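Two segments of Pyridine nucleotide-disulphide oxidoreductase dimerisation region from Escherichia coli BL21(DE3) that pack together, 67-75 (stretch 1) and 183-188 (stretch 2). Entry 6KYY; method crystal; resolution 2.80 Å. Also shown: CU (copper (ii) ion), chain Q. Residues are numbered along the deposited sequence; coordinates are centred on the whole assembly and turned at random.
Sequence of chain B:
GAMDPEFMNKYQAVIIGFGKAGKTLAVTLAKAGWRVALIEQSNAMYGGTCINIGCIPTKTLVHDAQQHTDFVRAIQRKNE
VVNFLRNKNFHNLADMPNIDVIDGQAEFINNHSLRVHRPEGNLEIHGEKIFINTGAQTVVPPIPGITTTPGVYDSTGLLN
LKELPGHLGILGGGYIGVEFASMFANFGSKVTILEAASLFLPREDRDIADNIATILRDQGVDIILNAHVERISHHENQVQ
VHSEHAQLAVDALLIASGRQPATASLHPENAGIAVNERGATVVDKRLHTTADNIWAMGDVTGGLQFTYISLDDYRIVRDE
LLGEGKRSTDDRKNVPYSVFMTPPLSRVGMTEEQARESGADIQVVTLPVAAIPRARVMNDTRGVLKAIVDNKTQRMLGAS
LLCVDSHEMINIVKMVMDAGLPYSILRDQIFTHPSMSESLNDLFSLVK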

ATOM      1  N   GLN B  67      15.689   2.104  -5.884  1.00 28.96           N
ATOM      2  CA  GLN B  67      16.322   1.019  -6.621  1.00 32.95           C
ATOM      3  C   GLN B  67      17.768   1.325  -6.994  1.00 47.83           C
ATOM      4  O   GLN B  67      18.380   0.546  -7.730  1.00 60.07           O
ATOM      5  CB  GLN B  67      15.517   0.702  -7.884  1.00 29.30           C
ATOM      6  CG  GLN B  67      14.339  -0.233  -7.657  1.00 37.62           C
ATOM      7  CD  GLN B  67      13.398  -0.286  -8.845  1.00 33.77           C
ATOM      8  OE1 GLN B  67      13.436   0.578  -9.720  1.00 65.01           O
ATOM      9  NE2 GLN B  67      12.549  -1.305  -8.882  1.00 30.73           N
ATOM     10  N   HIS B  68      18.318   2.439  -6.504  1.00 55.82           N
ATOM     11  CA  HIS B  68      19.699   2.840  -6.787  1.00 39.13           C
ATOM     12  C   HIS B  68      19.946   2.961  -8.289  1.00 43.75           C
ATOM     13  O   HIS B  68      21.012   2.607  -8.795  1.00 40.72           O
ATOM     14  CB  HIS B  68      20.697   1.876  -6.139  1.00 63.23           C
ATOM     15  CG  HIS B  68      20.415   1.602  -4.695  1.00 56.64           C
ATOM     16  ND1 HIS B  68      20.533   2.565  -3.716  1.00 57.10           N
ATOM     17  CD2 HIS B  68      20.016   0.472  -4.063  1.00 46.77           C
ATOM     18  CE1 HIS B  68      20.221   2.041  -2.545  1.00 63.68           C
ATOM     19  NE2 HIS B  68      19.904   0.773  -2.727  1.00 67.02           N
ATOM     20  N   THR B  69      18.946   3.466  -9.005  1.00 41.03           N
ATOM     21  CA  THR B  69      19.043   3.672 -10.440  1.00 33.13           C
ATOM     22  C   THR B  69      19.863   4.924 -10.738  1.00 37.57           C
ATOM     23  O   THR B  69      19.886   5.875  -9.952  1.00 33.01           O
ATOM     24  CB  THR B  69      17.638   3.787 -11.045  1.00 34.14           C
ATOM     25  OG1 THR B  69      16.938   2.551 -10.858  1.00 41.75           O
ATOM     26  CG2 THR B  69      17.684   4.105 -12.536  1.00 42.16           C
ATOM     27  N   ASP B  70      20.567   4.900 -11.873  1.00 41.70           N
ATOM     28  CA  ASP B  70      21.296   6.069 -12.344  1.00 33.00           C
ATOM     29  C   ASP B  70      20.395   7.298 -12.344  1.00 32.30           C
ATOM     30  O   ASP B  70      19.214   7.224 -12.692  1.00 34.78           O
ATOM     31  CB  ASP B  70      21.844   5.816 -13.752  1.00 31.77           C
ATOM     32  CG  ASP B  70      22.516   7.039 -14.349  1.00 45.37           C
ATOM     33  OD1 ASP B  70      22.086   7.484 -15.434  1.00 33.21           O
ATOM     34  OD2 ASP B  70      23.474   7.552 -13.734  1.00 50.54           O
ATOM     35  N   PHE B  71      20.965   8.436 -11.939  1.00 23.93           N
ATOM     36  CA  PHE B  71      20.166   9.643 -11.753  1.00 27.08           C
ATOM     37  C   PHE B  71      19.612  10.163 -13.074  1.00 37.96           C
ATOM     38  O   PHE B  71      18.447  10.571 -13.145  1.00 39.61           O
ATOM     39  CB  PHE B  71      21.001  10.720 -11.060  1.00 34.20           C
ATOM     40  CG  PHE B  71      20.304  12.046 -10.940  1.00 37.30           C
ATOM     41  CD1 PHE B  71      19.313  12.240  -9.991  1.00 39.81           C
ATOM     42  CD2 PHE B  71      20.645  13.100 -11.770  1.00 36.96           C
ATOM     43  CE1 PHE B  71      18.675  13.459  -9.875  1.00 39.85           C
ATOM     44  CE2 PHE B  71      20.009  14.321 -11.660  1.00 33.10           C
ATOM     45  CZ  PHE B  71      19.023  14.501 -10.710  1.00 30.75           C
ATOM     46  N   VAL B  72      20.429  10.158 -14.131  1.00 37.43           N
ATOM     47  CA  VAL B  72      19.982  10.704 -15.410  1.00 40.66           C
ATOM     48  C   VAL B  72      18.876   9.844 -16.008  1.00 30.95           C
ATOM     49  O   VAL B  72      17.922  10.362 -16.600  1.00 27.47           O
ATOM     50  CB  VAL B  72      21.173  10.853 -16.374  1.00 30.96           C
ATOM     51  CG1 VAL B  72      20.758  11.644 -17.606  1.00 14.41           C
ATOM     52  CG2 VAL B  72      22.339  11.528 -15.672  1.00 26.59           C
ATOM     53  N   ARG B  73      18.983   8.520 -15.867  1.00 36.25           N
ATOM     54  CA  ARG B  73      17.922   7.641 -16.348  1.00 36.47           C
ATOM     55  C   ARG B  73      16.614   7.909 -15.614  1.00 25.72           C
ATOM     56  O   ARG B  73      15.537   7.884 -16.220  1.00 31.11           O
ATOM     57  CB  ARG B  73      18.334   6.177 -16.184  1.00 34.43           C
ATOM     58  CG  ARG B  73      19.589   5.792 -16.946  1.00 41.00           C
ATOM     59  CD  ARG B  73      19.256   5.026 -18.218  1.00 46.00           C
ATOM     60  NE  ARG B  73      20.205   3.945 -18.474  1.00 60.27           N
ATOM     61  CZ  ARG B  73      21.432   4.122 -18.952  1.00 68.30           C
ATOM     62  NH1 ARG B  73      22.224   3.077 -19.152  1.00 38.20           N
ATOM     63  NH2 ARG B  73      21.870   5.342 -19.232  1.00 44.42           N
ATOM     64  N   ALA B  74      16.691   8.175 -14.308  1.00 27.95           N
ATOM     65  CA  ALA B  74      15.487   8.476 -13.541  1.00 20.85           C
ATOM     66  C   ALA B  74      14.900   9.824 -13.941  1.00 37.71           C
ATOM     67  O   ALA B  74      13.674   9.979 -14.002  1.00 41.22           O
ATOM     68  CB  ALA B  74      15.795   8.444 -12.045  1.00 24.25           C
ATOM     69  N   ILE B  75      15.757  10.812 -14.209  1.00 36.29           N
ATOM     70  CA  ILE B  75      15.277  12.091 -14.726  1.00 41.98           C
ATOM     71  C   ILE B  75      14.636  11.896 -16.094  1.00 43.38           C
ATOM     72  O   ILE B  75      13.638  12.545 -16.430  1.00 41.36           O
ATOM     73  CB  ILE B  75      16.427  13.115 -14.775  1.00 27.25           C
ATOM     74  CG1 ILE B  75      16.941  13.406 -13.364  1.00 28.66           C
ATOM     75  CG2 ILE B  75      15.978  14.403 -15.449  1.00 16.82           C
ATOM     76  CD1 ILE B  75      15.990  14.233 -12.526  1.00 28.70           C
TER
HETATM   77 CU    CU Q 504      19.059   0.071  -0.427  1.00 61.63          CU
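Stretch 2, residues 183-188: MFANFG

Stretch 2 enters as the last part of a helix begun earlier in the chain, with phi/psi near -70/-35 from Met-183 to Asn-186; Phe-187 N still bonds to Met-183 O at 3.3 Å. Gly-188 then leaves helical geometry at phi 106°, where a CB would be jammed against the preceding carbonyl O. The backbones come closest at the CA atoms of His-68 and Phe-187, 5.7 Å apart, so this end of stretch 2 lies beside the loop that precedes the helix of stretch 1.

Aromatic packing centres on Phe-187, which has the largest covered area of either stretch. The edge of Phe-71 meets its face: the centroids are 5.3 Å apart, the planes lie at 84°, and Phe-71 CD1 approaches Phe-187 CD2 to 3.6 Å. Phe-184 adds an oblique pair, with planes at 44° and Phe-71 CE1 to Phe-184 CE2 at 3.9 Å.

Among the other contacts, Ala-74 points its CB toward stretch 2 and reaches Phe-187 CZ at 3.8 Å, while Thr-69 O lies near the ring plane, 3.3 Å from Phe-187 CD1.

The polar link is weak: His-68 ND1 donates to Asn-186 O at 3.5 Å and 159°. Across the same imidazole, His-68 NE2 binds the copper ion CU at 2.5 Å.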

ATOM      1  N   MET B 183      15.816  11.148  -1.133  1.00 30.98           N
ATOM      2  CA  MET B 183      15.804  10.878  -2.569  1.00 28.82           C
ATOM      3  C   MET B 183      17.198  10.992  -3.172  1.00 33.55           C
ATOM      4  O   MET B 183      17.614  10.136  -3.961  1.00 29.74           O
ATOM      5  CB  MET B 183      14.841  11.831  -3.276  1.00 25.12           C
ATOM      6  CG  MET B 183      14.819  11.666  -4.788  1.00 26.12           C
ATOM      7  SD  MET B 183      14.503  13.210  -5.658  1.00 43.17           S
ATOM      8  CE  MET B 183      12.832  13.550  -5.122  1.00 35.50           C
ATOM      9  N   PHE B 184      17.938  12.041  -2.812  1.00 28.50           N
ATOM     10  CA  PHE B 184      19.269  12.222  -3.378  1.00 24.45           C
ATOM     11  C   PHE B 184      20.317  11.390  -2.650  1.00 33.68           C
ATOM     12  O   PHE B 184      21.282  10.936  -3.276  1.00 36.76           O
ATOM     13  CB  PHE B 184      19.643  13.704  -3.366  1.00 18.53           C
ATOM     14  CG  PHE B 184      19.034  14.486  -4.498  1.00 25.21           C
ATOM     15  CD1 PHE B 184      17.692  14.834  -4.476  1.00 29.47           C
ATOM     16  CD2 PHE B 184      19.799  14.861  -5.590  1.00 22.10           C
ATOM     17  CE1 PHE B 184      17.127  15.546  -5.518  1.00 27.92           C
ATOM     18  CE2 PHE B 184      19.240  15.575  -6.635  1.00 32.31           C
ATOM     19  CZ  PHE B 184      17.903  15.917  -6.598  1.00 28.32           C
ATOM     20  N   ALA B 185      20.147  11.171  -1.344  1.00 32.69           N
ATOM     21  CA  ALA B 185      21.040  10.261  -0.635  1.00 24.70           C
ATOM     22  C   ALA B 185      20.844   8.825  -1.096  1.00 29.20           C
ATOM     23  O   ALA B 185      21.764   8.005  -0.983  1.00 35.84           O
ATOM     24  CB  ALA B 185      20.826  10.370   0.873  1.00 24.21           C
ATOM     25  N   ASN B 186      19.657   8.499  -1.614  1.00 39.19           N
ATOM     26  CA  ASN B 186      19.449   7.191  -2.225  1.00 32.27           C
ATOM     27  C   ASN B 186      20.183   7.088  -3.555  1.00 40.05           C
ATOM     28  O   ASN B 186      20.695   6.019  -3.910  1.00 42.40           O
ATOM     29  CB  ASN B 186      17.956   6.932  -2.417  1.00 17.52           C
ATOM     30  CG  ASN B 186      17.316   6.276  -1.211  1.00 27.71           C
ATOM     31  OD1 ASN B 186      17.998   5.694  -0.367  1.00 21.82           O
ATOM     32  ND2 ASN B 186      15.994   6.362  -1.127  1.00 29.28           N
ATOM     33  N   PHE B 187      20.245   8.192  -4.302  1.00 45.49           N
ATOM     34  CA  PHE B 187      20.961   8.231  -5.571  1.00 24.73           C
ATOM     35  C   PHE B 187      22.473   8.195  -5.397  1.00 36.31           C
ATOM     36  O   PHE B 187      23.188   8.089  -6.398  1.00 31.10           O
ATOM     37  CB  PHE B 187      20.570   9.487  -6.351  1.00 35.02           C
ATOM     38  CG  PHE B 187      19.279   9.361  -7.114  1.00 46.22           C
ATOM     39  CD1 PHE B 187      19.003   8.229  -7.860  1.00 52.04           C
ATOM     40  CD2 PHE B 187      18.344  10.384  -7.089  1.00 33.25           C
ATOM     41  CE1 PHE B 187      17.819   8.118  -8.565  1.00 31.25           C
ATOM     42  CE2 PHE B 187      17.158  10.278  -7.790  1.00 29.26           C
ATOM     43  CZ  PHE B 187      16.895   9.143  -8.528  1.00 26.75           C
ATOM     44  N   GLY B 188      22.972   8.286  -4.167  1.00 36.31           N
ATOM     45  CA  GLY B 188      24.394   8.260  -3.900  1.00 20.62           C
ATOM     46  C   GLY B 188      25.014   9.589  -3.523  1.00 26.24           C
ATOM     47  O   GLY B 188      26.244   9.703  -3.542  1.00 40.22           O
TER